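PDB 3QAT: malonyl CoA-acyl carrier protein transacylase from Bartonella henselae, which probably transfers the malonyl group from malonyl-CoA to acyl carrier protein, the step that supplies extender units for fatty acid biosynthesis. Local coordinates for residues T110-L113 with T114-A117; I241-D245 with P246-V250; R260-W263 with R264-I267. All coordinates share one frame; numbering follows the deposited sequence. Where two conformers were deposited one is given.

Contact 1: T110-L113 with T114-A117; sequences TFSL and TDTA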
loop_
_atom_site.group_PDB
_atom_site.type_symbol
_atom_site.label_atom_id
_atom_site.label_comp_id
_atom_site.label_asym_id
_atom_site.label_seq_id
_atom_site.Cartn_x
_atom_site.Cartn_y
_atom_site.Cartn_z
ATOM N N THR A 110 -15.352 0.212 5.737
ATOM C CA THR A 110 -15.188 1.469 6.487
ATOM C C THR A 110 -15.537 2.687 5.649
ATOM O O THR A 110 -16.129 3.644 6.167
ATOM C CB THR A 110 -13.745 1.573 7.049
ATOM O OG1 THR A 110 -13.639 0.685 8.170
ATOM C CG2 THR A 110 -13.352 3.006 7.527
ATOM N N PHE A 111 -15.113 2.665 4.384
ATOM C CA PHE A 111 -15.468 3.707 3.427
ATOM C C PHE A 111 -16.179 3.094 2.221
ATOM O O PHE A 111 -15.924 1.940 1.840
ATOM C CB PHE A 111 -14.223 4.383 2.832
ATOM C CG PHE A 111 -13.234 4.907 3.832
ATOM C CD1 PHE A 111 -13.602 5.872 4.778
ATOM C CD2 PHE A 111 -11.911 4.450 3.793
ATOM C CE1 PHE A 111 -12.663 6.386 5.682
ATOM C CE2 PHE A 111 -10.956 4.950 4.687
ATOM C CZ PHE A 111 -11.338 5.928 5.632
ATOM N N SER A 112 -17.051 3.880 1.594
ATOM C CA SER A 112 -17.660 3.464 0.328
ATOM C C SER A 112 -16.602 3.449 -0.773
ATOM O O SER A 112 -15.563 4.106 -0.660
ATOM C CB SER A 112 -18.791 4.396 -0.114
ATOM O OG SER A 112 -18.309 5.697 -0.519
ATOM N N LEU A 113 -16.911 2.751 -1.855
ATOM C CA LEU A 113 -15.998 2.745 -3.005
ATOM C C LEU A 113 -15.796 4.140 -3.613
ATOM O O LEU A 113 -14.668 4.539 -3.919
ATOM C CB LEU A 113 -16.502 1.764 -4.067
ATOM C CG LEU A 113 -15.623 1.689 -5.343
ATOM C CD1 LEU A 113 -14.189 1.187 -5.067
ATOM C CD2 LEU A 113 -16.269 0.776 -6.348
ATOM N N THR A 114 -16.880 4.891 -3.773
ATOM C CA THR A 114 -16.754 6.236 -4.309
ATOM C C THR A 114 -15.872 7.130 -3.411
ATOM O O THR A 114 -14.994 7.870 -3.899
ATOM C CB THR A 114 -18.166 6.844 -4.555
ATOM O OG1 THR A 114 -18.647 6.383 -5.832
ATOM C CG2 THR A 114 -18.137 8.388 -4.555
ATOM N N ASP A 115 -16.077 7.052 -2.089
ATOM C CA ASP A 115 -15.266 7.847 -1.175
ATOM C C ASP A 115 -13.813 7.413 -1.162
ATOM O O ASP A 115 -12.927 8.246 -1.070
ATOM C CB ASP A 115 -15.873 7.842 0.240
ATOM C CG ASP A 115 -17.156 8.663 0.317
ATOM O OD1 ASP A 115 -17.450 9.479 -0.611
ATOM O OD2 ASP A 115 -17.874 8.520 1.337
ATOM N N THR A 116 -13.570 6.101 -1.241
ATOM C CA THR A 116 -12.189 5.612 -1.246
ATOM C C THR A 116 -11.456 6.097 -2.490
ATOM O O THR A 116 -10.295 6.533 -2.410
ATOM C CB THR A 116 -12.163 4.085 -1.184
ATOM O OG1 THR A 116 -12.895 3.653 -0.017
ATOM C CG2 THR A 116 -10.709 3.597 -1.036
ATOM N N ALA A 117 -12.142 6.061 -3.636
ATOM C CA ALA A 117 -11.529 6.600 -4.864
ATOM C C ALA A 117 -11.150 8.073 -4.703
ATOM O O ALA A 117 -10.037 8.476 -5.043
ATOM C CB ALA A 117 -12.465 6.417 -6.060
HETATM O O HOH W 1 -17.592 6.439 2.993
#
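Ser-112 and Asp-115 meet at the start of helix 113-129, where Ser-112 is the N-cap. Its OG sits between its own backbone N and carbonyl carbon (chi1 69°). This points the hydroxyl at the first turn, and it accepts from Asp-115 N over 3.0 Å. The bond is fairly straight, with an N-H...O angle of 161°. The Asp-115 carboxylate lies beside the same hydroxyl, with CG 3.3 Å from Ser-112 OG. It does not bond back to Ser-112 N directly. A water bridges them instead, accepting from Ser-112 N and donating to Asp-115 OD2.

Thr-116 lies one turn on. Its N and its OG1 both donate to Ser-112 O, so two bonds grip one carbonyl. The hydroxyl comes from above the carbonyl plane, while the amide is only tilted from it. The side chains of Phe-111 and Thr-116 lie nearly perpendicular, and the Phe-111 ring leads away from the helix. One of its faces is covered by Thr-110 CG2. Leu-113 packs on helices 30-43 and 62-82. Thr-114 OG1 bonds to Glu-38. Thr-116 OG1 also touches Phe-111 CB, at 3.2 Å.

Contact 2: I241-D245 with P246-V250; sequences IPESD and PERIV
Arg-248 grips Glu-243 in a side-on, two-nitrogen salt bridge. Arg-248 NE donates to Glu-243 OE1 over 2.9 Å, and Arg-248 NH2 donates to Glu-243 OE2 over 2.9 Å. Both oxygens are met on their syn side. The fit is not flat, because the carboxylate and guanidinium planes are 46° apart. Glu-243 OE1 lies near the guanidinium plane, whereas OE2 is tilted from it. The arginine chain is stretched out as far as NE, and the glutamate bends at CB-CG (chi2 -80°) to present its carboxylate. Glu-243 OE2 has a further partner in Ser-239 OG, which ties the pair to the preceding loop.

At the helix start, in the conformer given, Asp-245 OD1 accepts weakly from Glu-247 N (3.0 Å, 134°). Both residues have a second conformer, so this capping bond is tentative. Asp-245 O takes the first full-turn helix bond, from Ile-249 N. The same oxygen is 3.3 Å from Ile-249 CG1.

Ile-249 CG1 also lies 3.9 Å from Glu-243 CB, and Ile-249 CD1 reaches the backbone of Glu-243 and Ser-244. Ile-241 CD1 approaches Arg-248 NH2 at 3.9 Å, its side chain running almost square to the arginine. The whole is a strand-to-helix turn: strand 242-243 leads into helix 246-258 through an aspartate at the N-cap position, with Pro-246 as the first helical residue.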
loop_
_atom_site.group_PDB
_atom_site.type_symbol
_atom_site.label_atom_id
_atom_site.label_comp_id
_atom_site.label_asym_id
_atom_site.label_seq_id
_atom_site.Cartn_x
_atom_site.Cartn_y
_atom_site.Cartn_z
ATOM N N ILE A 241 -0.992 -3.028 15.270
ATOM C CA ILE A 241 -1.966 -3.695 16.130
ATOM C C ILE A 241 -3.313 -3.697 15.437
ATOM O O ILE A 241 -3.541 -2.907 14.490
ATOM C CB ILE A 241 -2.070 -3.036 17.535
ATOM C CG1 ILE A 241 -2.492 -1.573 17.427
ATOM C CG2 ILE A 241 -0.773 -3.210 18.328
ATOM C CD1 ILE A 241 -2.546 -0.823 18.780
ATOM N N PRO A 242 -4.226 -4.576 15.874
ATOM C CA PRO A 242 -5.530 -4.587 15.221
ATOM C C PRO A 242 -6.336 -3.344 15.609
ATOM O O PRO A 242 -6.591 -3.086 16.795
ATOM C CB PRO A 242 -6.190 -5.897 15.698
ATOM C CG PRO A 242 -5.305 -6.439 16.755
ATOM C CD PRO A 242 -3.997 -5.757 16.734
ATOM N N GLU A 243 -6.711 -2.565 14.605
ATOM C CA GLU A 243 -7.439 -1.322 14.831
ATOM C C GLU A 243 -8.856 -1.418 14.281
ATOM O O GLU A 243 -9.049 -1.811 13.127
ATOM C CB GLU A 243 -6.706 -0.164 14.137
ATOM C CG GLU A 243 -5.218 -0.024 14.519
ATOM C CD GLU A 243 -4.985 0.684 15.858
ATOM O OE1 GLU A 243 -5.970 1.000 16.585
ATOM O OE2 GLU A 243 -3.810 0.941 16.157
ATOM N N SER A 244 -9.856 -1.074 15.102
ATOM C CA SER A 244 -11.248 -1.053 14.656
ATOM C C SER A 244 -12.002 0.233 14.986
ATOM O O SER A 244 -13.169 0.351 14.633
ATOM C CB SER A 244 -12.025 -2.244 15.242
ATOM O OG SER A 244 -11.354 -3.465 14.967
ATOM N N ASP A 245 -11.353 1.200 15.635
ATOM C CA ASP A 245 -12.027 2.456 16.025
ATOM C C ASP A 245 -11.870 3.442 14.879
ATOM O O ASP A 245 -10.759 3.845 14.586
ATOM C CB ASP A 245 -11.392 3.004 17.317
ATOM C CG ASP A 245 -11.916 4.384 17.712
ATOM O OD1 ASP A 245 -12.700 4.982 16.958
ATOM O OD2 ASP A 245 -11.546 4.874 18.810
ATOM N N PRO A 246 -12.985 3.834 14.225
ATOM C CA PRO A 246 -12.794 4.707 13.046
ATOM C C PRO A 246 -12.106 6.049 13.308
ATOM O O PRO A 246 -11.369 6.537 12.428
ATOM C CB PRO A 246 -14.221 4.912 12.498
ATOM C CG PRO A 246 -15.118 4.423 13.479
ATOM C CD PRO A 246 -14.393 3.443 14.392
ATOM N N GLU A 247 -12.321 6.653 14.474
ATOM C CA GLU A 247 -11.647 7.908 14.815
ATOM C C GLU A 247 -10.136 7.716 14.948
ATOM O O GLU A 247 -9.330 8.539 14.472
ATOM C CB GLU A 247 -12.210 8.494 16.112
ATOM C CG GLU A 247 -13.620 9.043 15.979
ATOM C CD GLU A 247 -14.176 9.577 17.291
ATOM O OE1 GLU A 247 -13.415 9.695 18.282
ATOM O OE2 GLU A 247 -15.386 9.884 17.331
ATOM N N ARG A 248 -9.739 6.641 15.619
ATOM C CA ARG A 248 -8.314 6.346 15.747
ATOM C C ARG A 248 -7.714 5.982 14.390
ATOM O O ARG A 248 -6.614 6.414 14.072
ATOM C CB ARG A 248 -8.055 5.206 16.720
ATOM C CG ARG A 248 -6.575 4.928 16.861
ATOM C CD ARG A 248 -6.282 4.142 18.102
ATOM N NE ARG A 248 -5.069 3.357 17.926
ATOM C CZ ARG A 248 -3.831 3.805 18.137
ATOM N NH1 ARG A 248 -3.619 5.060 18.537
ATOM N NH2 ARG A 248 -2.803 2.996 17.970
ATOM N N ILE A 249 -8.444 5.195 13.609
ATOM C CA ILE A 249 -7.982 4.826 12.250
ATOM C C ILE A 249 -7.723 6.084 11.402
ATOM O O ILE A 249 -6.699 6.148 10.723
ATOM C CB ILE A 249 -8.953 3.860 11.566
ATOM C CG1 ILE A 249 -8.838 2.480 12.225
ATOM C CG2 ILE A 249 -8.705 3.780 10.044
ATOM C CD1 ILE A 249 -9.974 1.513 11.901
ATOM N N VAL A 250 -8.610 7.082 11.466
ATOM C CA VAL A 250 -8.362 8.339 10.744
ATOM C C VAL A 250 -7.046 8.967 11.201
ATOM O O VAL A 250 -6.224 9.389 10.372
ATOM C CB VAL A 250 -9.558 9.341 10.868
ATOM C CG1 VAL A 250 -9.116 10.797 10.595
ATOM C CG2 VAL A 250 -10.677 8.909 9.941
#

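Contact 3: R260-W263 with R264-I267; sequences RVRW and RETI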
loop_
_atom_site.group_PDB
_atom_site.type_symbol
_atom_site.label_atom_id
_atom_site.label_comp_id
_atom_site.label_asym_id
_atom_site.label_seq_id
_atom_site.Cartn_x
_atom_site.Cartn_y
_atom_site.Cartn_z
ATOM N N ARG A 260 6.920 5.829 8.998
ATOM C CA ARG A 260 7.438 4.566 8.457
ATOM C C ARG A 260 6.342 3.525 8.243
ATOM O O ARG A 260 5.487 3.301 9.110
ATOM C CB ARG A 260 8.510 4.010 9.398
ATOM C CG ARG A 260 8.947 2.559 9.145
ATOM C CD ARG A 260 10.088 2.163 10.098
ATOM N NE ARG A 260 9.685 2.264 11.499
ATOM C CZ ARG A 260 9.601 1.241 12.351
ATOM N NH1 ARG A 260 9.912 -0.003 11.972
ATOM N NH2 ARG A 260 9.213 1.473 13.600
ATOM N N VAL A 261 6.368 2.877 7.082
ATOM C CA VAL A 261 5.454 1.760 6.837
ATOM C C VAL A 261 6.094 0.511 7.456
ATOM O O VAL A 261 7.121 0.025 6.971
ATOM C CB VAL A 261 5.234 1.529 5.324
ATOM C CG1 VAL A 261 4.338 0.299 5.108
ATOM C CG2 VAL A 261 4.577 2.779 4.716
ATOM N N ARG A 262 5.499 0.010 8.535
ATOM C CA ARG A 262 6.117 -1.069 9.340
ATOM C C ARG A 262 5.667 -2.438 8.786
ATOM O O ARG A 262 4.973 -3.218 9.469
ATOM C CB ARG A 262 5.733 -0.895 10.818
ATOM C CG ARG A 262 6.337 0.378 11.413
ATOM C CD ARG A 262 5.746 0.660 12.775
ATOM N NE ARG A 262 6.217 -0.307 13.777
ATOM C CZ ARG A 262 5.847 -0.261 15.059
ATOM N NH1 ARG A 262 4.987 0.662 15.476
ATOM N NH2 ARG A 262 6.335 -1.138 15.929
ATOM N N TRP A 263 6.047 -2.730 7.536
ATOM C CA TRP A 263 5.478 -3.900 6.854
ATOM C C TRP A 263 6.031 -5.226 7.391
ATOM O O TRP A 263 5.271 -6.184 7.608
ATOM C CB TRP A 263 5.624 -3.840 5.291
ATOM C CG TRP A 263 4.707 -4.863 4.649
ATOM C CD1 TRP A 263 5.077 -6.032 4.024
ATOM C CD2 TRP A 263 3.274 -4.829 4.627
ATOM N NE1 TRP A 263 3.950 -6.711 3.589
ATOM C CE2 TRP A 263 2.831 -5.996 3.951
ATOM C CE3 TRP A 263 2.319 -3.917 5.119
ATOM C CZ2 TRP A 263 1.460 -6.292 3.765
ATOM C CZ3 TRP A 263 0.958 -4.195 4.921
ATOM C CH2 TRP A 263 0.543 -5.367 4.244
ATOM N N ARG A 264 7.341 -5.284 7.600
ATOM C CA ARG A 264 7.971 -6.461 8.197
ATOM C C ARG A 264 7.253 -6.853 9.500
ATOM O O ARG A 264 6.838 -7.998 9.677
ATOM C CB ARG A 264 9.464 -6.186 8.470
ATOM C CG ARG A 264 10.162 -7.372 9.191
ATOM C CD ARG A 264 11.562 -7.019 9.662
ATOM N NE ARG A 264 11.613 -5.854 10.564
ATOM C CZ ARG A 264 11.474 -5.895 11.890
ATOM N NH1 ARG A 264 11.249 -7.043 12.514
ATOM N NH2 ARG A 264 11.543 -4.768 12.599
ATOM N N GLU A 265 7.101 -5.876 10.399
ATOM C CA GLU A 265 6.472 -6.141 11.698
ATOM C C GLU A 265 5.016 -6.552 11.551
ATOM O O GLU A 265 4.511 -7.368 12.330
ATOM C CB GLU A 265 6.577 -4.899 12.575
ATOM C CG GLU A 265 8.006 -4.656 13.139
ATOM C CD GLU A 265 8.158 -3.250 13.702
ATOM O OE1 GLU A 265 8.118 -2.253 12.928
ATOM O OE2 GLU A 265 8.322 -3.140 14.939
ATOM N N THR A 266 4.349 -6.002 10.526
ATOM C CA THR A 266 2.974 -6.361 10.241
ATOM C C THR A 266 2.846 -7.838 9.894
ATOM O O THR A 266 2.009 -8.528 10.447
ATOM C CB THR A 266 2.406 -5.462 9.110
ATOM O OG1 THR A 266 2.332 -4.114 9.592
ATOM C CG2 THR A 266 1.005 -5.908 8.713
ATOM N N ILE A 267 3.685 -8.322 8.989
ATOM C CA ILE A 267 3.611 -9.718 8.581
ATOM C C ILE A 267 4.018 -10.635 9.747
ATOM O O ILE A 267 3.391 -11.694 9.974
ATOM C CB ILE A 267 4.489 -9.987 7.345
ATOM C CG1 ILE A 267 3.962 -9.160 6.151
ATOM C CG2 ILE A 267 4.524 -11.514 7.022
ATOM C CD1 ILE A 267 2.463 -9.394 5.826
HETATM O O HOH W 2 9.880 -0.733 15.328
#
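The Trp-263 ring carries Thr-266 CG2 over one face, near the ring's margin. Ile-267 comes obliquely to the same indole, with CG1 3.5 Å from Trp-263 NE1 and CD1 3.9 Å from Trp-263 CZ2. All three lie at the start of helix 263-272, for which Arg-262 is the N-cap residue and the centre of an inverse gamma turn. The indole also meets His-97, within the probable GxSxG nucleophile elbow of this acyltransferase fold.

The other flat groups form a salt-bridge network. The Arg-262 guanidinium takes the Glu-265 carboxylate at its edge, NE to OE1 and NH2 to OE2. Both bonds are almost straight, the first at 175°. Both oxygens lie in the guanidinium plane, yet each is met from above the carboxylate plane. The Arg-260 arm is less certain, as this residue has two conformers. In the one given, its guanidinium rests a face on Arg-262 CG, NH1 bonds weakly to Glu-265 OE1 and pairs with Glu-146, and a water links NH2 to Glu-265 OE2. Glu-265 CG lies against one face of the Arg-264 guanidinium, whose NE forms a salt bridge with Asp-167. Arg-262 O accepts both Thr-266 N, at 3.0 Å, and Thr-266 OG1, at 2.8 Å, one from each side of the carbonyl plane.

Overall arrangement
All three contacts are helix starts, and they follow one another in the chain. Contact 2 opens helix 246-258, which is followed by strand 261-262 and then by the helix of contact 3. The centres of contacts 2 and 3 are about 17 Å apart, their nearest atoms about 7 Å. Contact 1 comes much earlier in the sequence but lies near contact 2, with nearest atoms about 5 Å apart and no touch. Contacts 1 and 3 are on opposite sides of the chain's centre, about 24 Å between centres. Contact 3 is the one tied to the likely active site: the Trp-263 side chain touches a GxSxG segment, marked by Gly-96, Ser-98 and Gly-100, consistent with a nucleophile elbow.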